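Local coordinates for protein oxidoreductase (Bordetella pertussis, PDB 3Q2K) that probably oxidises UDP-N-acetylglucosaminuronic acid with an NAD cofactor, a step in making 2,3-diacetamido-2,3-dideoxy-D-mannuronic acid, at residues Leu160-Phe170 and Trp294-Lys305. Numbering follows the deposited sequence.
Sequences LVKKAIEQGRF and WKFAEPHPDDDK
The guanidinium of Arg169 lies between CB of His300 and the tilted face of the Phe296 ring. CB of His300 sits over the centre of one face, 3.3 Å from Arg169 CZ; on the opposite side Phe296 makes a cation-pi contact, Arg169 CZ standing 4.2 Å from the ring centroid, over the ring face but toward its rim, with the planes 38° apart. The arginine chain runs trans about CB-CG and then bends at chi3 (61°), which turns the group into this slot. At its edge NH1 makes a salt bridge to Asp303 OD1, 3.1 Å, nearly straight and in the guanidinium plane. The same oxygen takes the indole N-H of Trp294 (NE1 to OD1 2.9 Å) from the other face of the carboxylate, so two donors grip one atom and hold indole and guanidinium in place. Arg169 NE is buried with no partner in the model. On the Phe170 side, the edge of Phe296 points at the face of Phe170 in a T-shaped pair, planes 77° apart, and Ala164 CB touches Phe296 CZ. Trp294 brings its six-membered ring edge to Val161 CG2 and to the helix backbone at Leu160 O, and Leu160 CD2 meets Asp302 OD2 at 3.3 Å. In the C-terminal alpha/beta domain of this Gfo/Idh/MocA family enzyme, the helix 156-166 thus packs beside the outermost strand 290-296 of the mixed sheet, with Val281 of the next strand touching Val161, Phe170, Trp294 and Phe296. A Schellman motif with Gly168 as C-prime residue ends the helix and delivers Arg169 to its slot. The solvent side is looser: Gln167 OE1 comes only to 3.5 Å from His300 NE2, at a poor angle for bonding, and the Lys305 NZ to Asp302 OD1 ion pair is long (4.0 Å).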
# COMPACT_ATOMS: atom_id res chain seq x y z
N LEU C 160 -31.58 -7.55 28.52
CA LEU C 160 -32.73 -6.96 27.84
C LEU C 160 -32.37 -6.42 26.45
O LEU C 160 -33.14 -6.48 25.50
CB LEU C 160 -33.27 -5.77 28.64
CG LEU C 160 -34.08 -5.99 29.92
CD1 LEU C 160 -34.35 -4.64 30.56
CD2 LEU C 160 -35.39 -6.64 29.52
N VAL C 161 -31.20 -5.81 26.33
CA VAL C 161 -30.87 -5.30 25.00
C VAL C 161 -30.73 -6.51 24.06
O VAL C 161 -31.23 -6.52 22.94
CB VAL C 161 -29.57 -4.48 25.17
CG1 VAL C 161 -28.88 -4.25 23.84
CG2 VAL C 161 -29.91 -3.14 25.81
N LYS C 162 -30.07 -7.55 24.54
CA LYS C 162 -29.76 -8.73 23.74
C LYS C 162 -31.07 -9.31 23.25
O LYS C 162 -31.25 -9.65 22.08
CB LYS C 162 -29.07 -9.74 24.65
CG LYS C 162 -28.76 -11.11 24.09
CD LYS C 162 -27.64 -11.02 23.07
CE LYS C 162 -27.01 -12.38 22.85
NZ LYS C 162 -26.58 -12.32 21.43
N LYS C 163 -32.03 -9.40 24.17
CA LYS C 163 -33.34 -9.89 23.79
C LYS C 163 -33.98 -9.04 22.70
O LYS C 163 -34.53 -9.57 21.73
CB LYS C 163 -34.24 -10.00 25.03
CG LYS C 163 -34.20 -11.39 25.63
CD LYS C 163 -33.82 -11.30 27.10
CE LYS C 163 -33.72 -12.69 27.71
NZ LYS C 163 -32.98 -12.70 29.00
N ALA C 164 -33.94 -7.72 22.80
CA ALA C 164 -34.55 -6.96 21.72
C ALA C 164 -33.78 -7.14 20.42
O ALA C 164 -34.35 -7.16 19.33
CB ALA C 164 -34.65 -5.50 22.09
N ILE C 165 -32.46 -7.25 20.51
CA ILE C 165 -31.76 -7.40 19.25
C ILE C 165 -32.14 -8.75 18.65
O ILE C 165 -32.28 -8.85 17.43
CB ILE C 165 -30.23 -7.31 19.37
CG1 ILE C 165 -29.82 -5.87 19.69
CG2 ILE C 165 -29.60 -7.84 18.09
CD1 ILE C 165 -28.36 -5.89 20.11
N GLU C 166 -32.33 -9.76 19.49
CA GLU C 166 -32.54 -11.09 18.93
C GLU C 166 -33.94 -11.22 18.33
O GLU C 166 -34.12 -12.02 17.42
CB GLU C 166 -32.22 -12.24 19.89
CG GLU C 166 -30.75 -12.53 20.16
CD GLU C 166 -30.59 -13.51 21.30
OE1 GLU C 166 -31.60 -13.81 21.97
OE2 GLU C 166 -29.46 -13.99 21.57
N GLN C 167 -34.92 -10.45 18.78
CA GLN C 167 -36.24 -10.58 18.17
C GLN C 167 -36.48 -9.53 17.09
O GLN C 167 -37.62 -9.15 16.86
CB GLN C 167 -37.30 -10.35 19.23
CG GLN C 167 -37.15 -11.28 20.42
CD GLN C 167 -37.70 -10.63 21.66
OE1 GLN C 167 -38.20 -9.50 21.59
NE2 GLN C 167 -37.59 -11.32 22.78
N GLY C 168 -35.40 -9.03 16.49
CA GLY C 168 -35.55 -8.05 15.42
C GLY C 168 -36.23 -6.75 15.79
O GLY C 168 -36.62 -6.02 14.87
N ARG C 169 -36.36 -6.38 17.06
CA ARG C 169 -36.98 -5.09 17.39
C ARG C 169 -36.28 -3.81 16.93
O ARG C 169 -36.89 -2.75 16.84
CB ARG C 169 -37.26 -5.01 18.89
CG ARG C 169 -38.14 -6.15 19.37
CD ARG C 169 -38.34 -6.09 20.88
NE ARG C 169 -38.99 -4.84 21.25
CZ ARG C 169 -38.99 -4.30 22.47
NH1 ARG C 169 -39.63 -3.15 22.69
NH2 ARG C 169 -38.34 -4.91 23.45
N PHE C 170 -34.97 -3.85 16.66
CA PHE C 170 -34.28 -2.66 16.19
C PHE C 170 -34.43 -2.44 14.70
O PHE C 170 -34.14 -1.34 14.22
CB PHE C 170 -32.77 -2.75 16.43
CG PHE C 170 -32.38 -2.42 17.83
CD1 PHE C 170 -32.12 -1.10 18.17
CD2 PHE C 170 -32.27 -3.40 18.78
CE1 PHE C 170 -31.72 -0.80 19.45
CE2 PHE C 170 -31.89 -3.10 20.08
CZ PHE C 170 -31.63 -1.79 20.41
N TRP C 294 -34.53 4.34 25.62
CA TRP C 294 -35.08 3.04 25.26
C TRP C 294 -36.39 3.35 24.54
O TRP C 294 -37.38 3.67 25.19
CB TRP C 294 -35.18 2.14 26.49
CG TRP C 294 -35.90 0.82 26.29
CD1 TRP C 294 -37.23 0.64 26.07
CD2 TRP C 294 -35.31 -0.48 26.24
NE1 TRP C 294 -37.52 -0.69 25.90
CE2 TRP C 294 -36.35 -1.40 25.99
CE3 TRP C 294 -34.00 -0.96 26.36
CZ2 TRP C 294 -36.12 -2.77 25.88
CZ3 TRP C 294 -33.78 -2.32 26.23
CH2 TRP C 294 -34.83 -3.21 26.00
N LYS C 295 -36.34 3.35 23.21
CA LYS C 295 -37.46 3.70 22.36
C LYS C 295 -37.55 2.73 21.18
O LYS C 295 -36.52 2.60 20.52
CB LYS C 295 -37.19 5.09 21.79
CG LYS C 295 -36.78 6.13 22.83
CD LYS C 295 -35.98 7.24 22.17
CE LYS C 295 -36.01 8.57 22.92
NZ LYS C 295 -35.76 9.62 21.90
N PHE C 296 -38.72 2.14 20.93
CA PHE C 296 -39.01 1.13 19.91
C PHE C 296 -40.32 1.37 19.17
O PHE C 296 -41.26 1.92 19.73
CB PHE C 296 -39.06 -0.27 20.53
CG PHE C 296 -37.70 -0.78 20.91
CD1 PHE C 296 -36.82 -1.24 19.94
CD2 PHE C 296 -37.32 -0.78 22.24
CE1 PHE C 296 -35.53 -1.65 20.30
CE2 PHE C 296 -36.05 -1.18 22.61
CZ PHE C 296 -35.16 -1.64 21.64
N ALA C 297 -40.42 0.98 17.90
CA ALA C 297 -41.63 1.33 17.15
C ALA C 297 -42.84 0.58 17.69
O ALA C 297 -43.98 1.00 17.50
CB ALA C 297 -41.48 1.00 15.67
N GLU C 298 -42.59 -0.53 18.37
CA GLU C 298 -43.69 -1.41 18.76
C GLU C 298 -43.42 -1.99 20.15
O GLU C 298 -42.28 -2.36 20.44
CB GLU C 298 -43.88 -2.50 17.71
CG GLU C 298 -42.65 -3.36 17.50
CD GLU C 298 -42.32 -3.50 16.03
OE1 GLU C 298 -41.35 -4.23 15.69
OE2 GLU C 298 -43.03 -2.87 15.21
N PRO C 299 -44.46 -2.03 20.99
CA PRO C 299 -44.25 -2.22 22.43
C PRO C 299 -43.95 -3.66 22.81
O PRO C 299 -44.14 -4.57 22.00
CB PRO C 299 -45.56 -1.71 23.05
CG PRO C 299 -46.60 -1.87 21.98
CD PRO C 299 -45.89 -1.85 20.65
N HIS C 300 -43.46 -3.90 24.02
CA HIS C 300 -43.07 -5.25 24.39
C HIS C 300 -43.07 -5.27 25.91
O HIS C 300 -42.76 -4.26 26.55
CB HIS C 300 -41.69 -5.55 23.80
CG HIS C 300 -41.21 -6.95 24.03
ND1 HIS C 300 -40.74 -7.39 25.25
CD2 HIS C 300 -41.21 -8.04 23.22
CE1 HIS C 300 -40.43 -8.67 25.17
NE2 HIS C 300 -40.71 -9.09 23.95
N PRO C 301 -43.49 -6.38 26.53
CA PRO C 301 -43.52 -6.45 27.98
C PRO C 301 -42.22 -6.02 28.66
O PRO C 301 -42.28 -5.26 29.63
CB PRO C 301 -43.76 -7.94 28.24
CG PRO C 301 -44.56 -8.38 27.05
CD PRO C 301 -44.01 -7.60 25.89
N ASP C 302 -41.07 -6.48 28.17
CA ASP C 302 -39.78 -5.98 28.65
C ASP C 302 -39.68 -4.47 28.82
O ASP C 302 -38.97 -3.99 29.71
CB ASP C 302 -38.64 -6.49 27.76
CG ASP C 302 -38.36 -7.96 27.97
OD1 ASP C 302 -39.19 -8.62 28.63
OD2 ASP C 302 -37.32 -8.46 27.49
N ASP C 303 -40.35 -3.70 27.97
CA ASP C 303 -40.47 -2.26 28.22
C ASP C 303 -40.73 -1.92 29.68
O ASP C 303 -40.24 -0.91 30.19
CB ASP C 303 -41.58 -1.64 27.36
CG ASP C 303 -41.29 -1.76 25.87
OD1 ASP C 303 -40.11 -1.92 25.49
OD2 ASP C 303 -42.26 -1.71 25.08
N ASP C 304 -41.52 -2.74 30.37
CA ASP C 304 -41.77 -2.46 31.78
C ASP C 304 -40.71 -2.97 32.74
O ASP C 304 -40.88 -2.86 33.95
CB ASP C 304 -43.12 -3.03 32.21
CG ASP C 304 -44.26 -2.56 31.33
OD1 ASP C 304 -44.34 -1.33 31.08
OD2 ASP C 304 -45.05 -3.42 30.88
N LYS C 305 -39.60 -3.51 32.24
CA LYS C 305 -38.70 -4.26 33.11
C LYS C 305 -37.41 -3.50 33.39
O LYS C 305 -36.47 -4.03 33.99
CB LYS C 305 -38.35 -5.61 32.45
CG LYS C 305 -39.43 -6.68 32.51
CD LYS C 305 -38.80 -8.06 32.35
CE LYS C 305 -39.73 -9.08 31.71
NZ LYS C 305 -41.16 -8.85 32.07